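Local coordinates for protein NF-kappa-B inhibitor beta (Mus musculus, PDB 1OY3) that inhibits NF-kappa-B by binding it and trapping it in the cytoplasm, through a stack of ankyrin repeats, at residues 226-234 against 244-252. Numbering follows the deposited sequence.
Sequences RTPLGSALL and LRAHGAPEP
L229 and L244 bring the two helices of the sixth ankyrin repeat together, their CA atoms 6.1 Å apart, and the chain after the second helix then folds back over the first until G230 and P252 lie 4.9 Å apart at CA. The turn is a Schellman motif: G248, at positive phi, donates from N to R245 O, and A249 N reaches L244 O. With CG anti to the backbone N (chi1 -152°), L229 sends CD1 into the returning chain, 3.1 Å from P250 O and 4.1 Å from A249 CB, while CD2 meets the R245 guanidinium obliquely, 3.4 Å from NH1. L244 slides past L229 in the opposite direction, its CD1 packing on L229 CA and on A232 CB. P252 lays its ring on the helix at a bare glycine; CG is only 3.2 Å from G230 CA, a tight fit, and also reaches L233 CD1 at 3.6 Å. T227, at the N-cap of helix 228-233, accepts from G230 N through OG1. R245 bends across L229 and L233 at about a right angle, its NH2 3.3 Å from E251 OE1 in a salt bridge made by charge alone, which links the second helix to the chain that follows it. Helix 195-201 covers P228 and A232. Van der Waals contact, mostly apolar but with carbonyl and guanidinium atoms against L229, thus joins the segments by shape rather than directional bonds.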
ATOM      1  N   ARG C 226     -11.541 -17.450  -6.510  1.00 32.91           N
ATOM      2  CA  ARG C 226     -11.968 -17.616  -5.131  1.00 34.11           C
ATOM      3  C   ARG C 226     -12.856 -16.477  -4.631  1.00 34.43           C
ATOM      4  O   ARG C 226     -12.619 -15.301  -4.925  1.00 35.77           O
ATOM      5  CB  ARG C 226     -10.742 -17.759  -4.231  1.00 36.43           C
ATOM      6  CG  ARG C 226     -11.049 -17.849  -2.749  1.00 38.61           C
ATOM      7  CD  ARG C 226      -9.791 -18.212  -1.978  1.00 44.39           C
ATOM      8  NE  ARG C 226      -9.363 -19.580  -2.260  1.00 49.91           N
ATOM      9  CZ  ARG C 226      -8.107 -19.946  -2.500  1.00 53.55           C
ATOM     10  NH1 ARG C 226      -7.130 -19.042  -2.501  1.00 53.25           N
ATOM     11  NH2 ARG C 226      -7.826 -21.221  -2.733  1.00 53.56           N
ATOM     12  N   THR C 227     -13.886 -16.843  -3.874  1.00 29.92           N
ATOM     13  CA  THR C 227     -14.829 -15.883  -3.306  1.00 28.52           C
ATOM     14  C   THR C 227     -14.504 -15.621  -1.840  1.00 24.60           C
ATOM     15  O   THR C 227     -13.641 -16.279  -1.251  1.00 26.32           O
ATOM     16  CB  THR C 227     -16.260 -16.428  -3.351  1.00 27.38           C
ATOM     17  OG1 THR C 227     -16.322 -17.623  -2.561  1.00 28.04           O
ATOM     18  CG2 THR C 227     -16.669 -16.749  -4.770  1.00 26.65           C
ATOM     19  N   PRO C 228     -15.200 -14.655  -1.224  1.00 23.73           N
ATOM     20  CA  PRO C 228     -14.936 -14.362   0.186  1.00 26.23           C
ATOM     21  C   PRO C 228     -15.216 -15.572   1.074  1.00 26.70           C
ATOM     22  O   PRO C 228     -14.468 -15.847   2.017  1.00 23.04           O
ATOM     23  CB  PRO C 228     -15.876 -13.197   0.473  1.00 24.14           C
ATOM     24  CG  PRO C 228     -15.904 -12.477  -0.844  1.00 24.24           C
ATOM     25  CD  PRO C 228     -16.059 -13.614  -1.822  1.00 24.71           C
ATOM     26  N   LEU C 229     -16.293 -16.298   0.765  1.00 29.11           N
ATOM     27  CA  LEU C 229     -16.658 -17.480   1.545  1.00 32.26           C
ATOM     28  C   LEU C 229     -15.585 -18.540   1.356  1.00 29.66           C
ATOM     29  O   LEU C 229     -15.073 -19.098   2.325  1.00 31.54           O
ATOM     30  CB  LEU C 229     -18.006 -18.046   1.087  1.00 33.77           C
ATOM     31  CG  LEU C 229     -18.832 -18.807   2.138  1.00 38.91           C
ATOM     32  CD1 LEU C 229     -19.991 -19.504   1.439  1.00 37.07           C
ATOM     33  CD2 LEU C 229     -17.984 -19.821   2.891  1.00 39.96           C
ATOM     34  N   GLY C 230     -15.263 -18.813   0.093  1.00 31.15           N
ATOM     35  CA  GLY C 230     -14.245 -19.799  -0.223  1.00 30.96           C
ATOM     36  C   GLY C 230     -12.958 -19.454   0.494  1.00 29.82           C
ATOM     37  O   GLY C 230     -12.219 -20.332   0.936  1.00 29.00           O
ATOM     38  N   SER C 231     -12.695 -18.158   0.618  1.00 30.27           N
ATOM     39  CA  SER C 231     -11.497 -17.704   1.295  1.00 30.30           C
ATOM     40  C   SER C 231     -11.656 -17.910   2.791  1.00 28.29           C
ATOM     41  O   SER C 231     -10.735 -18.377   3.458  1.00 29.28           O
ATOM     42  CB  SER C 231     -11.244 -16.223   0.995  1.00 33.90           C
ATOM     43  OG  SER C 231     -10.066 -15.775   1.643  1.00 42.58           O
ATOM     44  N   ALA C 232     -12.832 -17.565   3.313  1.00 26.59           N
ATOM     45  CA  ALA C 232     -13.104 -17.706   4.741  1.00 28.64           C
ATOM     46  C   ALA C 232     -13.007 -19.152   5.227  1.00 31.34           C
ATOM     47  O   ALA C 232     -12.645 -19.401   6.382  1.00 27.78           O
ATOM     48  CB  ALA C 232     -14.482 -17.136   5.071  1.00 21.86           C
ATOM     49  N   LEU C 233     -13.333 -20.104   4.356  1.00 32.82           N
ATOM     50  CA  LEU C 233     -13.267 -21.513   4.733  1.00 39.57           C
ATOM     51  C   LEU C 233     -11.839 -21.932   5.064  1.00 42.48           C
ATOM     52  O   LEU C 233     -11.615 -22.700   5.999  1.00 44.85           O
ATOM     53  CB  LEU C 233     -13.822 -22.402   3.613  1.00 38.60           C
ATOM     54  CG  LEU C 233     -15.341 -22.409   3.425  1.00 38.69           C
ATOM     55  CD1 LEU C 233     -15.725 -23.397   2.342  1.00 38.75           C
ATOM     56  CD2 LEU C 233     -16.008 -22.782   4.728  1.00 40.03           C
ATOM     57  N   LEU C 234     -10.876 -21.422   4.299  1.00 42.77           N
ATOM     58  CA  LEU C 234      -9.467 -21.743   4.514  1.00 43.36           C
ATOM     59  C   LEU C 234      -8.887 -20.926   5.668  1.00 44.24           C
ATOM     60  O   LEU C 234      -7.698 -21.002   5.961  1.00 46.65           O
ATOM     61  CB  LEU C 234      -8.668 -21.465   3.241  1.00 41.54           C
ATOM     62  CG  LEU C 234      -9.107 -22.207   1.982  1.00 41.67           C
ATOM     63  CD1 LEU C 234      -8.264 -21.763   0.801  1.00 43.33           C
ATOM     64  CD2 LEU C 234      -8.967 -23.696   2.200  1.00 44.89           C
ATOM     65  N   LEU C 244     -20.999 -14.709   6.113  1.00 39.94           N
ATOM     66  CA  LEU C 244     -21.153 -14.815   4.664  1.00 38.72           C
ATOM     67  C   LEU C 244     -22.314 -15.741   4.334  1.00 40.01           C
ATOM     68  O   LEU C 244     -23.137 -15.432   3.468  1.00 37.90           O
ATOM     69  CB  LEU C 244     -19.853 -15.331   4.032  1.00 33.44           C
ATOM     70  CG  LEU C 244     -18.730 -14.289   3.987  1.00 29.62           C
ATOM     71  CD1 LEU C 244     -17.368 -14.963   3.893  1.00 26.79           C
ATOM     72  CD2 LEU C 244     -18.968 -13.361   2.802  1.00 27.69           C
ATOM     73  N   ARG C 245     -22.382 -16.870   5.036  1.00 42.12           N
ATOM     74  CA  ARG C 245     -23.458 -17.830   4.828  1.00 43.96           C
ATOM     75  C   ARG C 245     -24.779 -17.106   5.075  1.00 43.07           C
ATOM     76  O   ARG C 245     -25.626 -17.004   4.187  1.00 43.70           O
ATOM     77  CB  ARG C 245     -23.345 -18.989   5.822  1.00 47.49           C
ATOM     78  CG  ARG C 245     -22.077 -19.827   5.744  1.00 48.63           C
ATOM     79  CD  ARG C 245     -22.078 -20.772   4.557  1.00 54.84           C
ATOM     80  NE  ARG C 245     -21.473 -22.060   4.898  1.00 58.12           N
ATOM     81  CZ  ARG C 245     -20.250 -22.212   5.396  1.00 59.20           C
ATOM     82  NH1 ARG C 245     -19.483 -21.153   5.615  1.00 63.75           N
ATOM     83  NH2 ARG C 245     -19.791 -23.422   5.680  1.00 59.31           N
ATOM     84  N   ALA C 246     -24.929 -16.591   6.293  1.00 40.69           N
ATOM     85  CA  ALA C 246     -26.134 -15.879   6.707  1.00 38.72           C
ATOM     86  C   ALA C 246     -26.557 -14.762   5.759  1.00 39.27           C
ATOM     87  O   ALA C 246     -27.729 -14.395   5.717  1.00 39.97           O
ATOM     88  CB  ALA C 246     -25.949 -15.325   8.115  1.00 36.61           C
ATOM     89  N   HIS C 247     -25.611 -14.218   4.998  1.00 41.37           N
ATOM     90  CA  HIS C 247     -25.940 -13.147   4.065  1.00 41.35           C
ATOM     91  C   HIS C 247     -26.074 -13.577   2.611  1.00 43.54           C
ATOM     92  O   HIS C 247     -25.909 -12.765   1.699  1.00 45.27           O
ATOM     93  CB  HIS C 247     -24.935 -12.000   4.177  1.00 40.05           C
ATOM     94  CG  HIS C 247     -25.270 -11.020   5.259  1.00 39.36           C
ATOM     95  ND1 HIS C 247     -24.926 -11.221   6.580  1.00 39.36           N
ATOM     96  CD2 HIS C 247     -25.975  -9.863   5.226  1.00 35.38           C
ATOM     97  CE1 HIS C 247     -25.405 -10.230   7.313  1.00 37.97           C
ATOM     98  NE2 HIS C 247     -26.046  -9.395   6.515  1.00 36.58           N
ATOM     99  N   GLY C 248     -26.375 -14.852   2.397  1.00 45.84           N
ATOM    100  CA  GLY C 248     -26.568 -15.349   1.044  1.00 47.96           C
ATOM    101  C   GLY C 248     -25.355 -15.544   0.155  1.00 47.83           C
ATOM    102  O   GLY C 248     -25.450 -15.412  -1.065  1.00 50.70           O
ATOM    103  N   ALA C 249     -24.213 -15.854   0.749  1.00 45.41           N
ATOM    104  CA  ALA C 249     -23.013 -16.086  -0.036  1.00 45.98           C
ATOM    105  C   ALA C 249     -23.049 -17.533  -0.537  1.00 47.82           C
ATOM    106  O   ALA C 249     -23.075 -18.472   0.266  1.00 45.89           O
ATOM    107  CB  ALA C 249     -21.779 -15.855   0.823  1.00 41.27           C
ATOM    108  N   PRO C 250     -23.078 -17.734  -1.867  1.00 49.34           N
ATOM    109  CA  PRO C 250     -23.109 -19.096  -2.415  1.00 50.23           C
ATOM    110  C   PRO C 250     -21.918 -19.905  -1.902  1.00 50.97           C
ATOM    111  O   PRO C 250     -20.875 -19.340  -1.569  1.00 48.23           O
ATOM    112  CB  PRO C 250     -23.048 -18.860  -3.921  1.00 49.76           C
ATOM    113  CG  PRO C 250     -23.781 -17.566  -4.079  1.00 52.77           C
ATOM    114  CD  PRO C 250     -23.203 -16.739  -2.946  1.00 51.67           C
ATOM    115  N   GLU C 251     -22.080 -21.223  -1.832  1.00 54.18           N
ATOM    116  CA  GLU C 251     -21.015 -22.091  -1.341  1.00 56.09           C
ATOM    117  C   GLU C 251     -19.908 -22.242  -2.400  1.00 58.23           C
ATOM    118  O   GLU C 251     -20.186 -22.313  -3.601  1.00 56.23           O
ATOM    119  CB  GLU C 251     -21.591 -23.461  -0.963  1.00 55.42           C
ATOM    120  CG  GLU C 251     -20.800 -24.201   0.116  1.00 54.26           C
ATOM    121  CD  GLU C 251     -21.051 -23.657   1.519  1.00 53.96           C
ATOM    122  OE1 GLU C 251     -20.289 -24.021   2.443  1.00 50.27           O
ATOM    123  OE2 GLU C 251     -22.017 -22.879   1.704  1.00 52.04           O
ATOM    124  N   PRO C 252     -18.638 -22.284  -1.960  1.00 60.69           N
ATOM    125  CA  PRO C 252     -17.446 -22.420  -2.810  1.00 64.70           C
ATOM    126  C   PRO C 252     -17.444 -23.634  -3.746  1.00 69.78           C
ATOM    127  O   PRO C 252     -18.135 -24.625  -3.500  1.00 69.73           O
ATOM    128  CB  PRO C 252     -16.307 -22.482  -1.794  1.00 63.18           C
ATOM    129  CG  PRO C 252     -16.831 -21.683  -0.650  1.00 62.03           C
ATOM    130  CD  PRO C 252     -18.249 -22.159  -0.544  1.00 60.60           C
TER